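Side-chain contacts in actin-binding protein (PDB 1HQZ), which binds actin filaments but not monomers and recruits the ARP2/3 complex to filament sides, this chain being its N-terminal cofilin-homology (ADF-H) domain: residues Y19-V23 against R24-P28; S50-H53 against D54-L58; V71-P74 against G75-V78; N129-L132 against M133-S136. All coordinates share one frame; numbering follows the deposited sequence.

How the contacts relate
The four contacts come one after another along the chain of this cofilin-homology domain, arranged about its mixed five-stranded sheet. Contact 1 closes helix 12-24, which packs on strand 65-71; contact 2 forms helix 52-56, contact 3 the loop between strands 65-71 and 80-86, and contact 4 nearly all of helix 128-136. Centres of contacts 3 and 4 are about 10 Å apart, those of contacts 1 and 4 about 20 Å. Contact 1 touches contact 2 through Pro28 O and Ser50 CB. Helices 52-56 and 128-136 and the 71-78 loop pack together on one face of the sheet, with helix 12-24 on the other: the layered build of the ADF-H domain.

Contact 1. Residues Y19-V23 against R24-P28; sequences YLKIV and RGSDP
Leu20 and Arg24, one helical turn apart, run side by side and point the same way. CD2 of Leu20 sits over one face of the Arg24 guanidinium, off toward its rim, and is 3.9 Å from NE. The arginine reaches this place because its CG stands anti to its own carbonyl carbon (chi1 -68°) and the chain then runs extended to NE. Its CB and CG meanwhile brush past the carbonyl oxygen of Leu20, the same oxygen that accepts from Arg24 N at 3.0 Å.

One residue on, the helix stops in a Schellman motif, with Gly25 at C-prime and a positive phi of 78°. The carbonyl oxygen of Lys21 takes two amides: Gly25 N at 2.9 Å, tilted out of the carbonyl plane, and Ser26 N at 3.2 Å, lying in it and making the motif's long bond. The motif's other bond, Gly25 N to Ile22 O, is weak, and that oxygen is less surely placed. The hydroxyl of Ser26 turns back alongside the last turn, its OG 3.5 Å from CA of Lys21. Farther out, the extended Lys21 chain runs alongside Asp27, but NZ and OD2 stay 4.2 Å apart, beyond a salt bridge; OD1 of that aspartate is hydrogen-bonded to Asp29 N.

Ile22 and Tyr19 seat the helix on strand 65-71 through Leu68, and Tyr19 OH ties it to the loop at Lys112 O. The cap therefore rests on backbone amides, while Lys21, with Glu18 as a weak second partner, and Asp27 probably add a loose attraction.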
# COMPACT_ATOMS: atom_id res chain seq x y z
N TYR A 19 -1.88 9.09 -4.79
CA TYR A 19 -0.79 9.17 -3.83
C TYR A 19 -0.76 10.53 -3.11
O TYR A 19 -0.79 10.59 -1.87
CB TYR A 19 0.54 8.93 -4.54
CG TYR A 19 1.76 9.28 -3.72
CD1 TYR A 19 2.13 8.52 -2.61
CD2 TYR A 19 2.52 10.40 -4.04
CE1 TYR A 19 3.26 8.87 -1.84
CE2 TYR A 19 3.64 10.76 -3.28
CZ TYR A 19 4.00 10.00 -2.18
OH TYR A 19 5.09 10.39 -1.44
N LEU A 20 -0.72 11.62 -3.87
CA LEU A 20 -0.67 12.96 -3.27
C LEU A 20 -1.87 13.24 -2.38
O LEU A 20 -1.70 13.74 -1.26
CB LEU A 20 -0.58 14.04 -4.35
CG LEU A 20 0.80 14.18 -4.99
CD1 LEU A 20 0.74 15.22 -6.10
CD2 LEU A 20 1.83 14.57 -3.93
N LYS A 21 -3.06 12.92 -2.87
CA LYS A 21 -4.30 13.12 -2.10
C LYS A 21 -4.14 12.51 -0.72
O LYS A 21 -4.43 13.14 0.31
CB LYS A 21 -5.49 12.42 -2.75
CG LYS A 21 -6.14 13.07 -3.93
CD LYS A 21 -7.36 12.24 -4.28
CE LYS A 21 -8.00 12.66 -5.57
NZ LYS A 21 -9.15 11.76 -5.88
N ILE A 22 -3.68 11.26 -0.72
CA ILE A 22 -3.51 10.50 0.51
C ILE A 22 -2.43 11.02 1.45
O ILE A 22 -2.71 11.26 2.62
CB ILE A 22 -3.25 9.02 0.18
CG1 ILE A 22 -4.47 8.44 -0.54
CG2 ILE A 22 -2.96 8.23 1.44
CD1 ILE A 22 -4.33 7.01 -0.96
N VAL A 23 -1.20 11.19 0.96
CA VAL A 23 -0.13 11.67 1.83
C VAL A 23 -0.36 13.07 2.37
O VAL A 23 0.14 13.40 3.45
CB VAL A 23 1.25 11.66 1.14
CG1 VAL A 23 1.65 10.23 0.81
CG2 VAL A 23 1.23 12.55 -0.11
N ARG A 24 -1.10 13.89 1.64
CA ARG A 24 -1.38 15.25 2.06
C ARG A 24 -2.61 15.34 2.94
O ARG A 24 -2.73 16.25 3.77
CB ARG A 24 -1.58 16.16 0.85
CG ARG A 24 -0.35 16.40 0.00
CD ARG A 24 -0.74 17.25 -1.20
NE ARG A 24 0.42 17.68 -1.98
CZ ARG A 24 0.34 18.27 -3.17
NH1 ARG A 24 -0.84 18.50 -3.73
NH2 ARG A 24 1.45 18.64 -3.80
N GLY A 25 -3.54 14.41 2.75
CA GLY A 25 -4.78 14.40 3.51
C GLY A 25 -5.75 15.43 2.94
O GLY A 25 -6.66 15.89 3.63
N SER A 26 -5.56 15.79 1.67
CA SER A 26 -6.39 16.79 1.02
C SER A 26 -7.81 16.37 0.65
O SER A 26 -8.59 17.18 0.14
CB SER A 26 -5.67 17.31 -0.24
OG SER A 26 -5.39 16.26 -1.15
N ASP A 27 -8.17 15.13 0.94
CA ASP A 27 -9.51 14.64 0.62
C ASP A 27 -9.94 13.49 1.54
O ASP A 27 -9.48 12.36 1.39
CB ASP A 27 -9.55 14.21 -0.85
CG ASP A 27 -10.91 13.72 -1.29
OD1 ASP A 27 -11.87 13.80 -0.48
OD2 ASP A 27 -11.03 13.26 -2.44
N PRO A 28 -10.84 13.76 2.49
CA PRO A 28 -11.34 12.77 3.45
C PRO A 28 -11.99 11.52 2.84
O PRO A 28 -12.09 10.49 3.50
CB PRO A 28 -12.30 13.58 4.31
CG PRO A 28 -12.80 14.64 3.38
CD PRO A 28 -11.52 15.06 2.68

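Contact 2. Residues S50-H53 against D54-L58; sequences SSFH and DFLQL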
# COMPACT_ATOMS: atom_id res chain seq x y z
N SER A 50 -12.15 5.49 1.98
CA SER A 50 -11.90 6.37 3.11
C SER A 50 -11.65 5.63 4.42
O SER A 50 -10.97 6.16 5.30
CB SER A 50 -13.08 7.33 3.29
OG SER A 50 -14.28 6.60 3.45
N SER A 51 -12.19 4.42 4.54
CA SER A 51 -12.06 3.58 5.74
C SER A 51 -10.84 2.63 5.76
O SER A 51 -10.67 1.80 4.87
CB SER A 51 -13.34 2.76 5.93
OG SER A 51 -13.13 1.70 6.84
N PHE A 52 -10.02 2.75 6.80
CA PHE A 52 -8.83 1.91 6.95
C PHE A 52 -9.26 0.45 7.10
O PHE A 52 -8.57 -0.47 6.66
CB PHE A 52 -8.04 2.37 8.19
CG PHE A 52 -6.76 1.60 8.43
CD1 PHE A 52 -5.74 1.61 7.50
CD2 PHE A 52 -6.55 0.95 9.65
CE1 PHE A 52 -4.52 0.98 7.76
CE2 PHE A 52 -5.34 0.31 9.92
CZ PHE A 52 -4.32 0.33 8.98
N HIS A 53 -10.41 0.26 7.74
CA HIS A 53 -10.94 -1.08 7.93
C HIS A 53 -11.24 -1.71 6.56
O HIS A 53 -10.95 -2.88 6.33
CB HIS A 53 -12.21 -1.02 8.80
CG HIS A 53 -12.84 -2.36 9.06
ND1 HIS A 53 -13.92 -2.82 8.34
CD2 HIS A 53 -12.53 -3.34 9.94
CE1 HIS A 53 -14.24 -4.03 8.77
NE2 HIS A 53 -13.41 -4.37 9.74
N ASP A 54 -11.79 -0.92 5.63
CA ASP A 54 -12.09 -1.43 4.28
C ASP A 54 -10.79 -1.77 3.55
O ASP A 54 -10.67 -2.79 2.88
CB ASP A 54 -12.88 -0.40 3.47
CG ASP A 54 -14.38 -0.47 3.71
OD1 ASP A 54 -14.84 -1.19 4.64
OD2 ASP A 54 -15.12 0.21 2.97
N PHE A 55 -9.81 -0.89 3.71
CA PHE A 55 -8.49 -1.05 3.10
C PHE A 55 -7.92 -2.44 3.35
O PHE A 55 -7.55 -3.16 2.41
CB PHE A 55 -7.55 0.02 3.67
CG PHE A 55 -6.11 -0.11 3.25
CD1 PHE A 55 -5.75 -0.13 1.90
CD2 PHE A 55 -5.10 -0.12 4.21
CE1 PHE A 55 -4.41 -0.16 1.52
CE2 PHE A 55 -3.76 -0.15 3.85
CZ PHE A 55 -3.41 -0.17 2.49
N LEU A 56 -7.87 -2.83 4.61
CA LEU A 56 -7.30 -4.12 4.98
C LEU A 56 -8.00 -5.32 4.38
O LEU A 56 -7.42 -6.41 4.29
CB LEU A 56 -7.25 -4.22 6.50
CG LEU A 56 -6.40 -3.11 7.12
CD1 LEU A 56 -6.49 -3.16 8.64
CD2 LEU A 56 -4.95 -3.26 6.66
N GLN A 57 -9.24 -5.13 3.94
CA GLN A 57 -10.02 -6.21 3.35
C GLN A 57 -10.08 -6.16 1.83
O GLN A 57 -10.84 -6.91 1.22
CB GLN A 57 -11.44 -6.14 3.87
CG GLN A 57 -11.58 -6.29 5.36
CD GLN A 57 -13.03 -6.30 5.74
OE1 GLN A 57 -13.67 -5.25 5.82
NE2 GLN A 57 -13.57 -7.49 5.94
N LEU A 58 -9.30 -5.29 1.21
CA LEU A 58 -9.42 -5.17 -0.24
C LEU A 58 -8.27 -5.69 -1.06
O LEU A 58 -8.18 -5.37 -2.25
CB LEU A 58 -9.69 -3.71 -0.61
CG LEU A 58 -10.89 -2.98 0.01
CD1 LEU A 58 -11.66 -2.28 -1.10
CD2 LEU A 58 -11.82 -3.94 0.70
O HOH W 1 -14.38 2.93 3.08
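Phe52 and His53 each reach forward to residues about a turn ahead on the short helix 52-56, which starts with an N-cap at Ser51 and lies against the sheet of the ADF-H fold. His53 crosses Gln57, whose OE1 comes within 3.2 Å of His53 CE1, ring and amide planes 58° apart.

The Phe52 ring has CD1 of Leu56 over one face, a CH-pi contact 4.2 Å from the ring centroid. Phe52 CE1 also comes 3.8 Å from Phe55 CD2, with the two ring planes 32° apart. With CG anti to N (chi1 -178°), Phe52 turns its ring toward Val71 of strand 65-71 and Leu132 of helix 128-136.

Asp54 is held at the cap from both its ends. Its amide N donates to Ser51 OG at 3.2 Å, and its CB packs 3.4 Å from Ser51 O, the oxygen that accepts from Phe55 N. Without this hydroxyl, as with an alanine here, the Asp54 amide would probably lose its capping acceptor and the first turn is likely to fray. A water bridges the same corner, accepting from Ser51 N and donating to Asp54 OD2 at 2.8 Å.

Contact 3. Residues V71-P74 against G75-V78; sequences VSPP and GSDV
The hydroxyl of Ser72 reaches across the loop to the far limb, where OG lies 3.1 Å from Val78 O, a likely hydrogen bond, although its one proton has another acceptor within reach. A chi1 of 174° turns this hydroxyl away from its own N and in between the limbs. It also sits 2.7 Å from a water lodged in the loop. That water can donate to Pro73 O and to Ser76 O, but it has more acceptors near it than protons to give, so which oxygens receive them is not settled. The Val78 oxygen also receives a CA-H contact from Ser72 CA at 3.3 Å and so faces both the backbone and the hydroxyl of one serine.

Taken together, residues 71-78 form the turn of the hairpin that links the antiparallel strands 65-71 and 80-86 of the domain's sheet, and their two limbs run nearly opposite ways, 150° apart end to end. The paired strands close behind it through backbone hydrogen bonds between Val71 and Lys80.

At the tip, Ser76 N makes a weak bond of 3.5 Å to Pro73 O, closing a beta turn that resembles type II, though the Gly75 phi of 139° is well away from the ideal. Any CB at Gly75 would be jammed against the carbonyl oxygen of Pro74. Ser76 OG accepts a weak bond from Val78 N, an ST turn.

The packing is modest. CD of Pro73 rests 3.8 Å from Val78 O, while its ring also touches Ile135 of helix 128-136. Pro74 and Val71 both lean on Leu132 of that helix.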
# COMPACT_ATOMS: atom_id res chain seq x y z
N VAL A 71 -3.41 7.10 8.14
CA VAL A 71 -4.21 6.76 9.31
C VAL A 71 -3.81 7.48 10.59
O VAL A 71 -2.64 7.83 10.80
CB VAL A 71 -4.12 5.24 9.60
CG1 VAL A 71 -5.27 4.82 10.49
CG2 VAL A 71 -4.11 4.44 8.30
N SER A 72 -4.81 7.68 11.44
CA SER A 72 -4.62 8.31 12.73
C SER A 72 -5.13 7.31 13.76
O SER A 72 -6.34 7.13 13.92
CB SER A 72 -5.41 9.61 12.85
OG SER A 72 -5.31 10.12 14.16
N PRO A 73 -4.21 6.62 14.45
CA PRO A 73 -4.63 5.63 15.45
C PRO A 73 -5.43 6.31 16.55
O PRO A 73 -5.19 7.47 16.87
CB PRO A 73 -3.30 5.08 15.95
CG PRO A 73 -2.42 6.28 15.88
CD PRO A 73 -2.76 6.86 14.52
N PRO A 74 -6.40 5.59 17.12
CA PRO A 74 -7.20 6.18 18.20
C PRO A 74 -6.27 6.44 19.38
O PRO A 74 -5.62 5.52 19.88
CB PRO A 74 -8.23 5.09 18.49
CG PRO A 74 -8.39 4.41 17.17
CD PRO A 74 -6.95 4.29 16.72
N GLY A 75 -6.20 7.69 19.82
CA GLY A 75 -5.33 8.04 20.92
C GLY A 75 -4.63 9.36 20.66
O GLY A 75 -4.09 9.98 21.57
N SER A 76 -4.64 9.79 19.39
CA SER A 76 -4.03 11.06 19.00
C SER A 76 -4.61 11.55 17.67
O SER A 76 -5.35 10.84 16.99
CB SER A 76 -2.51 10.92 18.85
OG SER A 76 -2.17 10.33 17.62
N ASP A 77 -4.26 12.78 17.31
CA ASP A 77 -4.74 13.38 16.07
C ASP A 77 -3.64 13.32 15.01
O ASP A 77 -3.81 13.83 13.90
CB ASP A 77 -5.16 14.83 16.30
CG ASP A 77 -6.52 14.95 16.96
OD1 ASP A 77 -6.92 16.09 17.30
OD2 ASP A 77 -7.20 13.91 17.14
N VAL A 78 -2.51 12.73 15.38
CA VAL A 78 -1.39 12.62 14.45
C VAL A 78 -1.78 11.64 13.35
O VAL A 78 -2.31 10.56 13.61
CB VAL A 78 -0.09 12.14 15.15
CG1 VAL A 78 -0.20 10.66 15.51
CG2 VAL A 78 1.11 12.40 14.25
O HOH W 2 -6.99 9.21 16.01

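Contact 4. Residues N129-L132 against M133-S136; sequences NELL and MKIS
Glu130 against Met133 and Lys134 is a contact along one face of helix 128-136, the last helix of the ADF-H domain, which packs beside helix 52-56 and on the sheet. Glu130 bends at chi2 (81°), bringing its carboxylate back over the next turn. There OE1 meets the methyl CE of Met133 at 3.6 Å, while OE2 lies against CE of Lys134 at 3.5 Å. The lysine crosses the glutamate obliquely, and its NZ stays 4.1 Å from OE2, beyond a salt bridge. Replacing Glu130 with an alanine would probably leave the Lys134 ammonium without its nearby negative charge and the Met133 methyl freer to turn.

The other face is apolar. Leu131 reaches Leu56 and Val118, and Ile135 sits on Val116, so the helix presses into the core on this side. Regular backbone bonds hold the turns together: Lys134 N to Glu130 O, and Ile135 N to Leu131 O at 2.9 Å. The CG1 branch of Ile135, anti to its own carbonyl carbon (chi1 -73°), packs against the carbonyl oxygen of Leu131, CG1 to O 3.2 Å.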
# COMPACT_ATOMS: atom_id res chain seq x y z
N ASN A 129 -5.91 -3.80 14.66
CA ASN A 129 -5.34 -3.32 15.92
C ASN A 129 -3.82 -3.43 15.96
O ASN A 129 -3.14 -2.54 16.47
CB ASN A 129 -5.96 -4.07 17.10
CG ASN A 129 -7.39 -3.64 17.37
OD1 ASN A 129 -7.68 -2.45 17.49
ND2 ASN A 129 -8.29 -4.62 17.47
N GLU A 130 -3.30 -4.52 15.42
CA GLU A 130 -1.86 -4.72 15.38
C GLU A 130 -1.21 -3.58 14.58
O GLU A 130 -0.18 -3.04 14.98
CB GLU A 130 -1.58 -6.08 14.73
CG GLU A 130 -0.26 -6.17 13.98
CD GLU A 130 0.93 -6.42 14.87
OE1 GLU A 130 1.07 -5.72 15.90
OE2 GLU A 130 1.74 -7.31 14.53
N LEU A 131 -1.82 -3.22 13.46
CA LEU A 131 -1.28 -2.17 12.61
C LEU A 131 -1.45 -0.78 13.22
O LEU A 131 -0.56 0.07 13.09
CB LEU A 131 -1.93 -2.22 11.22
CG LEU A 131 -1.63 -3.48 10.38
CD1 LEU A 131 -2.41 -3.42 9.08
CD2 LEU A 131 -0.15 -3.57 10.09
N LEU A 132 -2.58 -0.54 13.88
CA LEU A 132 -2.80 0.77 14.49
C LEU A 132 -1.75 0.99 15.58
O LEU A 132 -1.38 2.12 15.88
CB LEU A 132 -4.22 0.86 15.06
CG LEU A 132 -5.36 0.90 14.04
CD1 LEU A 132 -6.69 0.98 14.76
CD2 LEU A 132 -5.20 2.09 13.11
N MET A 133 -1.27 -0.11 16.15
CA MET A 133 -0.25 -0.05 17.19
C MET A 133 1.10 0.29 16.58
O MET A 133 1.84 1.13 17.11
CB MET A 133 -0.14 -1.40 17.90
CG MET A 133 0.88 -1.39 19.01
SD MET A 133 1.14 -3.04 19.65
CE MET A 133 2.42 -3.63 18.50
N LYS A 134 1.42 -0.36 15.46
CA LYS A 134 2.67 -0.10 14.76
C LYS A 134 2.71 1.34 14.29
O LYS A 134 3.75 2.00 14.33
CB LYS A 134 2.82 -1.04 13.56
CG LYS A 134 3.01 -2.49 13.94
CD LYS A 134 3.41 -3.33 12.74
CE LYS A 134 3.66 -4.77 13.13
NZ LYS A 134 4.41 -5.48 12.04
N ILE A 135 1.56 1.84 13.85
CA ILE A 135 1.45 3.21 13.36
C ILE A 135 1.68 4.18 14.52
O ILE A 135 2.40 5.17 14.39
CB ILE A 135 0.06 3.44 12.72
CG1 ILE A 135 0.01 2.72 11.37
CG2 ILE A 135 -0.23 4.92 12.56
CD1 ILE A 135 -1.34 2.76 10.70
N SER A 136 1.09 3.86 15.66
CA SER A 136 1.25 4.70 16.84
C SER A 136 2.69 4.74 17.35
O SER A 136 3.14 5.78 17.82
CB SER A 136 0.31 4.21 17.95
OG SER A 136 0.49 4.99 19.12